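Local coordinates for CD160 antigen (Homo sapiens, PDB 6NGG), which delivers stimulatory or inhibitory signals to immune cells as a receptor for MHC class I molecules and a direct binding partner of TNFRSF14, at residues F103-T108 with Y113-L118; S6-S9 with R14-L17; G41-E46 with Q86-S91. The protein carries 1 engineered substitution. All coordinates share one frame; numbering follows the deposited sequence.

Contact 1. Residues F103-T108 with Y113-L118; sequences FSILFT and YTVTGL
Phe103 and Leu118 meet at the end of an antiparallel hairpin formed by strands 97-107 and 113-116, the latter an outer strand of the five-stranded sheet of this Ig-like domain. The Leu118 methyl CD2 lies over one face of the Phe103 ring, 4.0 Å from the ring centroid and 22° off its normal, a CH-pi contact displaced toward the rim. The ring atom nearest that methyl is Phe103 CG, 3.8 Å from Leu118 CD2. With CG between its own backbone N and carbonyl carbon (chi1 60°), Phe103 holds its ring on the Ile105 and Val115 side, where Leu118 CD2 can cover it. The positive phi of Gly117 (86°) ends the strand pairing, and Leu118 follows it. On the same side of the sheet, Ile105 and Val115 lie side by side and point the same way, Ile105 CD1 touching Val115 CG1 at 4.1 Å. Farther along, Tyr113 meets the neighbouring strand through its CB, 3.3 Å from Leu106 O, while its ring leads away; Val115 CG2 lies in plane at the edge of that ring. Four backbone bonds hold the strands: Ser104 and Thr116 exchange two, Ser104 N to Thr116 O at 2.8 Å being nearly straight, and Leu106 and Thr114 exchange two more. The other side carries Ser104, Leu106, Thr114 and Thr116. Both threonines hold OG1 between backbone N and carbonyl carbon, which brings the two hydroxyls to one water. That water donates to Ser104 O at 3.2 Å and lies 3.1 Å from Thr114 OG1; its separation from Thr116 OG1 is too short to trust. The hairpin is thus two-sided: Phe103 and Ile105 pack on strand 14-22 across the sandwich, whereas the threonine side is exposed and hydrated.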
loop_
_atom_site.group_PDB
_atom_site.type_symbol
_atom_site.label_atom_id
_atom_site.label_comp_id
_atom_site.label_asym_id
_atom_site.label_seq_id
_atom_site.Cartn_x
_atom_site.Cartn_y
_atom_site.Cartn_z
ATOM N N PHE A 103 -0.136 1.283 -10.463
ATOM C CA PHE A 103 1.211 1.427 -10.965
ATOM C C PHE A 103 1.787 0.097 -11.328
ATOM O O PHE A 103 1.200 -0.939 -10.951
ATOM C CB PHE A 103 2.081 2.170 -9.913
ATOM C CG PHE A 103 2.173 1.481 -8.585
ATOM C CD1 PHE A 103 1.161 1.649 -7.619
ATOM C CD2 PHE A 103 3.260 0.655 -8.281
ATOM C CE1 PHE A 103 1.286 1.033 -6.378
ATOM C CE2 PHE A 103 3.371 0.040 -7.041
ATOM C CZ PHE A 103 2.374 0.252 -6.086
ATOM N N SER A 104 2.943 0.065 -11.987
ATOM C CA SER A 104 3.440 -1.254 -12.450
ATOM C C SER A 104 4.876 -1.399 -12.174
ATOM O O SER A 104 5.643 -0.386 -12.212
ATOM C CB SER A 104 3.265 -1.434 -13.984
ATOM O OG SER A 104 2.008 -1.015 -14.401
ATOM N N ILE A 105 5.226 -2.664 -11.913
ATOM C CA ILE A 105 6.561 -3.146 -11.873
ATOM C C ILE A 105 6.760 -4.000 -13.134
ATOM O O ILE A 105 5.943 -4.905 -13.438
ATOM C CB ILE A 105 6.834 -4.038 -10.648
ATOM C CG1 ILE A 105 7.100 -3.249 -9.409
ATOM C CG2 ILE A 105 8.127 -4.820 -10.791
ATOM C CD1 ILE A 105 6.088 -2.249 -9.074
ATOM N N LEU A 106 7.878 -3.758 -13.833
ATOM C CA LEU A 106 8.185 -4.622 -14.960
ATOM C C LEU A 106 9.576 -5.231 -14.788
ATOM O O LEU A 106 10.590 -4.502 -14.663
ATOM C CB LEU A 106 8.064 -3.877 -16.283
ATOM C CG LEU A 106 8.512 -4.726 -17.498
ATOM C CD1 LEU A 106 7.491 -5.822 -17.822
ATOM C CD2 LEU A 106 8.839 -3.824 -18.681
ATOM N N PHE A 107 9.593 -6.559 -14.721
ATOM C CA PHE A 107 10.820 -7.326 -14.808
ATOM C C PHE A 107 11.271 -7.385 -16.278
ATOM O O PHE A 107 10.527 -7.736 -17.199
ATOM C CB PHE A 107 10.640 -8.694 -14.179
ATOM C CG PHE A 107 11.916 -9.447 -13.972
ATOM C CD1 PHE A 107 12.477 -10.176 -15.032
ATOM C CD2 PHE A 107 12.572 -9.459 -12.741
ATOM C CE1 PHE A 107 13.670 -10.911 -14.859
ATOM C CE2 PHE A 107 13.774 -10.202 -12.558
ATOM C CZ PHE A 107 14.312 -10.927 -13.615
ATOM N N THR A 108 12.532 -7.029 -16.488
ATOM C CA THR A 108 13.049 -6.847 -17.831
ATOM C C THR A 108 14.119 -7.855 -18.249
ATOM O O THR A 108 14.625 -8.637 -17.437
ATOM C CB THR A 108 13.538 -5.403 -17.958
ATOM O OG1 THR A 108 13.595 -5.059 -19.330
ATOM C CG2 THR A 108 14.896 -5.222 -17.318
ATOM N N TYR A 113 14.635 -4.222 -13.241
ATOM C CA TYR A 113 13.226 -3.826 -13.256
ATOM C C TYR A 113 12.971 -2.292 -13.345
ATOM O O TYR A 113 13.836 -1.503 -13.050
ATOM C CB TYR A 113 12.522 -4.417 -12.038
ATOM C CG TYR A 113 12.944 -3.770 -10.767
ATOM C CD1 TYR A 113 12.290 -2.632 -10.322
ATOM C CD2 TYR A 113 14.028 -4.238 -10.037
ATOM C CE1 TYR A 113 12.674 -1.997 -9.156
ATOM C CE2 TYR A 113 14.417 -3.615 -8.849
ATOM C CZ TYR A 113 13.732 -2.482 -8.427
ATOM O OH TYR A 113 14.057 -1.816 -7.273
ATOM N N THR A 114 11.812 -1.912 -13.840
ATOM C CA THR A 114 11.391 -0.516 -13.873
ATOM C C THR A 114 10.114 -0.435 -13.036
ATOM O O THR A 114 9.406 -1.437 -12.892
ATOM C CB THR A 114 11.127 -0.001 -15.307
ATOM O OG1 THR A 114 9.929 -0.586 -15.842
ATOM C CG2 THR A 114 12.284 -0.335 -16.233
ATOM N N VAL A 115 9.876 0.735 -12.451
ATOM C CA VAL A 115 8.613 1.047 -11.800
ATOM C C VAL A 115 8.040 2.225 -12.531
ATOM O O VAL A 115 8.753 3.240 -12.755
ATOM C CB VAL A 115 8.758 1.502 -10.352
ATOM C CG1 VAL A 115 7.354 1.645 -9.727
ATOM C CG2 VAL A 115 9.568 0.486 -9.584
ATOM N N THR A 116 6.764 2.113 -12.867
ATOM C CA THR A 116 6.087 3.156 -13.593
ATOM C C THR A 116 4.704 3.367 -13.097
ATOM O O THR A 116 4.119 2.542 -12.370
ATOM C CB THR A 116 5.976 2.844 -15.085
ATOM O OG1 THR A 116 5.264 1.600 -15.265
ATOM C CG2 THR A 116 7.347 2.790 -15.700
ATOM N N GLY A 117 4.184 4.525 -13.463
ATOM C CA GLY A 117 2.855 4.928 -13.108
ATOM C C GLY A 117 2.768 5.592 -11.744
ATOM O O GLY A 117 1.709 5.963 -11.320
ATOM N N LEU A 118 3.880 5.821 -11.079
ATOM C CA LEU A 118 3.869 6.622 -9.842
ATOM C C LEU A 118 4.093 8.081 -10.221
ATOM O O LEU A 118 4.765 8.259 -11.280
ATOM C CB LEU A 118 5.001 6.178 -8.921
ATOM C CG LEU A 118 5.050 4.749 -8.394
ATOM C CD1 LEU A 118 6.431 4.503 -7.816
ATOM C CD2 LEU A 118 3.970 4.529 -7.338
HETATM O O HOH W 1 6.941 -0.313 -15.121
#

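Contact 2. Residues S6-S9 with R14-L17; sequences SSAS and RLNL
Ser9 and Asn16 form a hydrogen-bonded pair of the first beta-hairpin in the Ig-like V-type domain, where strands 3-11 and 14-22 run antiparallel, their local axes 4.9 Å apart at closest approach. Two backbone bonds join the pair. Asn16 N donates to Ser9 O at 2.7 Å in an almost straight bond, and Ser9 N returns a longer one to Asn16 O. Ala8 CA also makes a CA-H...O contact with Asn16 O, at 3.2 Å. Ser7 continues the pairing with Ile18, one residue past 14-17, while Leu15 and Leu17 bond on their other flank to strand 67-74, making 14-22 the middle strand of its three-stranded sheet.

Apolar contacts occupy the side of the sheet that carries Ala8 and Leu17. Ala8 CB touches Leu17 CD2 at 4.2 Å, and Leu15 sends its CD1 branch to within 4.4 Å of the same Ala8 CB. The two leucines are buried and reach toward the facing sheet, packing on strand 97-107.

Polar side chains gather on the opposite side. Asn16 sets its CG beside the backbone N (chi1 -52°), directing ND2 to Ser9 OG, which lies 3.0 Å from Asn16 ND2 and close to the amide plane. The serine hydroxyl sits between its own N and carbonyl carbon, turned to receive this bond. The other end of the amide is gripped too: Thr73 OG1 hydrogen-bonds to OD1, and Arg14 approaches side-on with two nitrogens. With partners at both ends, the buried amide is fixed in its rotation. The two Arg14 bonds differ: NE, 3.0 Å from Asn16 OD1, comes onto a lone pair in the carbonyl plane, whereas NH2, 3.2 Å from the same OD1, arrives from above that plane.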
loop_
_atom_site.group_PDB
_atom_site.type_symbol
_atom_site.label_atom_id
_atom_site.label_comp_id
_atom_site.label_asym_id
_atom_site.label_seq_id
_atom_site.Cartn_x
_atom_site.Cartn_y
_atom_site.Cartn_z
ATOM N N SER A 6 0.653 6.750 -3.285
ATOM C CA SER A 6 1.510 5.592 -3.577
ATOM C C SER A 6 2.925 6.025 -3.877
ATOM O O SER A 6 3.149 7.057 -4.497
ATOM C CB SER A 6 0.999 4.866 -4.761
ATOM O OG SER A 6 -0.254 4.383 -4.415
ATOM N N SER A 7 3.877 5.283 -3.360
ATOM C CA SER A 7 5.263 5.565 -3.625
ATOM C C SER A 7 6.149 4.314 -3.540
ATOM O O SER A 7 5.686 3.193 -3.238
ATOM C CB SER A 7 5.746 6.649 -2.650
ATOM O OG SER A 7 5.648 6.215 -1.318
ATOM N N ALA A 8 7.437 4.496 -3.824
ATOM C CA ALA A 8 8.374 3.369 -3.850
ATOM C C ALA A 8 9.766 3.872 -3.532
ATOM O O ALA A 8 10.037 5.020 -3.813
ATOM C CB ALA A 8 8.317 2.740 -5.209
ATOM N N SER A 9 10.577 3.073 -2.815
ATOM C CA SER A 9 11.956 3.350 -2.527
ATOM C C SER A 9 12.726 2.028 -2.764
ATOM O O SER A 9 12.117 0.945 -2.793
ATOM C CB SER A 9 12.143 3.868 -1.066
ATOM O OG SER A 9 11.922 2.814 -0.135
ATOM N N ARG A 14 16.632 -4.649 -3.061
ATOM C CA ARG A 14 15.356 -4.575 -2.355
ATOM C C ARG A 14 14.503 -3.391 -2.910
ATOM O O ARG A 14 15.028 -2.281 -3.105
ATOM C CB ARG A 14 15.705 -4.426 -0.855
ATOM C CG ARG A 14 14.635 -3.856 0.008
ATOM C CD ARG A 14 15.119 -3.830 1.443
ATOM N NE ARG A 14 14.115 -3.096 2.196
ATOM C CZ ARG A 14 13.884 -3.182 3.504
ATOM N NH1 ARG A 14 14.620 -4.003 4.307
ATOM N NH2 ARG A 14 12.905 -2.421 3.994
ATOM N N LEU A 15 13.203 -3.633 -3.079
ATOM C CA LEU A 15 12.220 -2.636 -3.521
ATOM C C LEU A 15 11.111 -2.553 -2.490
ATOM O O LEU A 15 10.530 -3.594 -2.073
ATOM C CB LEU A 15 11.593 -3.092 -4.805
ATOM C CG LEU A 15 10.519 -2.154 -5.418
ATOM C CD1 LEU A 15 11.002 -0.776 -5.665
ATOM C CD2 LEU A 15 10.027 -2.808 -6.696
ATOM N N ASN A 16 10.832 -1.349 -2.033
ATOM C CA ASN A 16 9.744 -1.167 -1.086
ATOM C C ASN A 16 8.543 -0.468 -1.741
ATOM O O ASN A 16 8.728 0.619 -2.324
ATOM C CB ASN A 16 10.262 -0.312 0.074
ATOM C CG ASN A 16 11.536 -0.838 0.669
ATOM O OD1 ASN A 16 11.579 -1.949 1.149
ATOM N ND2 ASN A 16 12.616 -0.019 0.604
ATOM N N LEU A 17 7.351 -1.018 -1.632
ATOM C CA LEU A 17 6.150 -0.420 -2.225
ATOM C C LEU A 17 5.374 0.162 -1.064
ATOM O O LEU A 17 5.106 -0.541 -0.071
ATOM C CB LEU A 17 5.328 -1.448 -2.980
ATOM C CG LEU A 17 6.018 -2.132 -4.170
ATOM C CD1 LEU A 17 5.082 -3.116 -4.892
ATOM C CD2 LEU A 17 6.657 -1.156 -5.132
#

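Contact 3. Residues G41-E46 with Q86-S91; sequences GDCSPE and QCCARS
Pro45 CD approaches the Arg90 guanidinium obliquely where the loop after strand 31-37 of the Ig-like V-type sandwich folds over strand 83-91. Pro45 CD lies 3.7 Å from Arg90 NH1, and Pro45 CG lies 3.8 Å from Arg90 NH2, so two methylenes of the proline ring meet the terminal nitrogens. Arg90 leaves the strand extended, and a bend at chi3 (62°) then turns its guanidinium to Pro45. The carboxylate of Glu46 is not in contact: its OE2 stays 4.8 Å from Arg90 NH1, and any attraction would be long-range. No hydrogen bond joins the segments. Phe34 of strand 31-37 touches Cys43, Pro45 and Cys88, so it packs against both segments. A disulfide from Cys43 to Cys36 ties the loop to strand 31-37. Cys87, just before Cys88 in the strand, points away from the loop and forms the disulfide with Cys19 that links the two sheets. Cys88 instead faces the loop: its SG rests 3.8 Å from Cys43 SG, a van der Waals contact between sulfurs and not a disulfide.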
loop_
_atom_site.group_PDB
_atom_site.type_symbol
_atom_site.label_atom_id
_atom_site.label_comp_id
_atom_site.label_asym_id
_atom_site.label_seq_id
_atom_site.Cartn_x
_atom_site.Cartn_y
_atom_site.Cartn_z
ATOM N N GLY A 41 -11.118 -6.247 -9.992
ATOM C CA GLY A 41 -12.350 -5.891 -9.257
ATOM C C GLY A 41 -12.629 -6.611 -7.965
ATOM O O GLY A 41 -13.669 -6.365 -7.358
ATOM N N ASP A 42 -11.711 -7.461 -7.493
ATOM C CA ASP A 42 -11.889 -8.116 -6.157
ATOM C C ASP A 42 -10.738 -7.832 -5.165
ATOM O O ASP A 42 -10.375 -8.718 -4.367
ATOM C CB ASP A 42 -12.099 -9.634 -6.349
ATOM C CG ASP A 42 -10.868 -10.323 -6.991
ATOM O OD1 ASP A 42 -9.885 -9.640 -7.328
ATOM O OD2 ASP A 42 -10.834 -11.548 -7.119
ATOM N N CYS A 43 -10.165 -6.621 -5.223
ATOM C CA CYS A 43 -9.083 -6.259 -4.322
ATOM C C CYS A 43 -9.708 -6.124 -2.950
ATOM O O CYS A 43 -10.623 -5.336 -2.769
ATOM C CB CYS A 43 -8.403 -4.956 -4.711
ATOM S SG CYS A 43 -7.060 -4.460 -3.542
ATOM N N SER A 44 -9.205 -6.887 -2.003
ATOM C CA SER A 44 -9.646 -6.847 -0.619
ATOM C C SER A 44 -8.503 -7.244 0.268
ATOM O O SER A 44 -7.483 -7.785 -0.209
ATOM C CB SER A 44 -10.802 -7.828 -0.406
ATOM O OG SER A 44 -10.378 -9.116 -0.684
ATOM N N PRO A 45 -8.703 -7.151 1.572
ATOM C CA PRO A 45 -7.667 -7.700 2.427
ATOM C C PRO A 45 -7.402 -9.203 2.171
ATOM O O PRO A 45 -6.250 -9.618 2.113
ATOM C CB PRO A 45 -8.186 -7.376 3.842
ATOM C CG PRO A 45 -8.855 -6.109 3.627
ATOM C CD PRO A 45 -9.624 -6.299 2.343
ATOM N N GLU A 46 -8.427 -9.964 1.856
ATOM C CA GLU A 46 -8.244 -11.411 1.615
ATOM C C GLU A 46 -7.476 -11.716 0.317
ATOM O O GLU A 46 -6.857 -12.775 0.199
ATOM C CB GLU A 46 -9.615 -12.112 1.490
ATOM C CG GLU A 46 -10.448 -12.185 2.760
ATOM C CD GLU A 46 -10.885 -10.818 3.333
ATOM O OE1 GLU A 46 -10.737 -10.657 4.580
ATOM O OE2 GLU A 46 -11.360 -9.912 2.572
ATOM N N GLN A 86 -2.069 -1.862 -6.807
ATOM C CA GLN A 86 -2.927 -0.818 -6.288
ATOM C C GLN A 86 -2.979 -0.905 -4.788
ATOM O O GLN A 86 -3.171 -1.995 -4.227
ATOM C CB GLN A 86 -4.334 -0.951 -6.871
ATOM C CG GLN A 86 -5.198 0.264 -6.556
ATOM C CD GLN A 86 -6.616 0.210 -7.092
ATOM O OE1 GLN A 86 -7.126 1.264 -7.527
ATOM N NE2 GLN A 86 -7.262 -0.952 -7.075
ATOM N N CYS A 87 -2.805 0.258 -4.182
ATOM C CA CYS A 87 -3.025 0.507 -2.741
ATOM C C CYS A 87 -4.522 0.781 -2.521
ATOM O O CYS A 87 -5.116 1.630 -3.219
ATOM C CB CYS A 87 -2.274 1.770 -2.297
ATOM S SG CYS A 87 -0.447 1.668 -2.362
ATOM N N CYS A 88 -5.101 0.154 -1.484
ATOM C CA CYS A 88 -6.473 0.399 -1.102
ATOM C C CYS A 88 -6.640 0.514 0.410
ATOM O O CYS A 88 -5.783 0.100 1.194
ATOM C CB CYS A 88 -7.331 -0.750 -1.679
ATOM S SG CYS A 88 -7.378 -0.662 -3.509
ATOM N N ALA A 89 -7.748 1.089 0.834
ATOM C CA ALA A 89 -8.085 1.039 2.262
ATOM C C ALA A 89 -9.579 1.009 2.461
ATOM O O ALA A 89 -10.339 1.540 1.623
ATOM C CB ALA A 89 -7.414 2.174 3.028
ATOM N N ARG A 90 -9.993 0.437 3.581
ATOM C CA ARG A 90 -11.364 0.212 3.873
ATOM C C ARG A 90 -11.690 0.469 5.317
ATOM O O ARG A 90 -11.023 -0.069 6.205
ATOM C CB ARG A 90 -11.761 -1.234 3.499
ATOM C CG ARG A 90 -13.264 -1.392 3.673
ATOM C CD ARG A 90 -13.788 -2.782 3.429
ATOM N NE ARG A 90 -13.178 -3.672 4.411
ATOM C CZ ARG A 90 -12.882 -4.949 4.189
ATOM N NH1 ARG A 90 -13.178 -5.520 3.004
ATOM N NH2 ARG A 90 -12.294 -5.653 5.162
ATOM N N SER A 91 -12.704 1.279 5.588
ATOM C CA SER A 91 -13.149 1.426 6.974
ATOM C C SER A 91 -14.239 0.401 7.319
ATOM O O SER A 91 -15.257 0.308 6.616
ATOM C CB SER A 91 -13.675 2.827 7.192
ATOM O OG SER A 91 -14.938 2.877 6.574
#

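How the contacts relate
Contacts 1 and 2 are two hairpins, one from each sheet of the sandwich, that pack together with centres 11 Å apart. Tyr113 OH reaches Leu15 CD1 at 3.6 Å, Leu118 CD1 meets Ala8 CB at 3.7 Å, and Phe103 CE2 lies 4.0 Å from Leu17 CD2. Contact 3 sits farther off, its centre 20 Å from that of contact 1 and 18 Å from that of contact 2. It shares a sheet with contact 1, since strands 83-91 and 97-107 are neighbours, yet the two do not touch. It meets contact 2 where Ser6 OG packs 3.4 Å from Cys87 SG, a sulfur of the disulfide that joins the sheets.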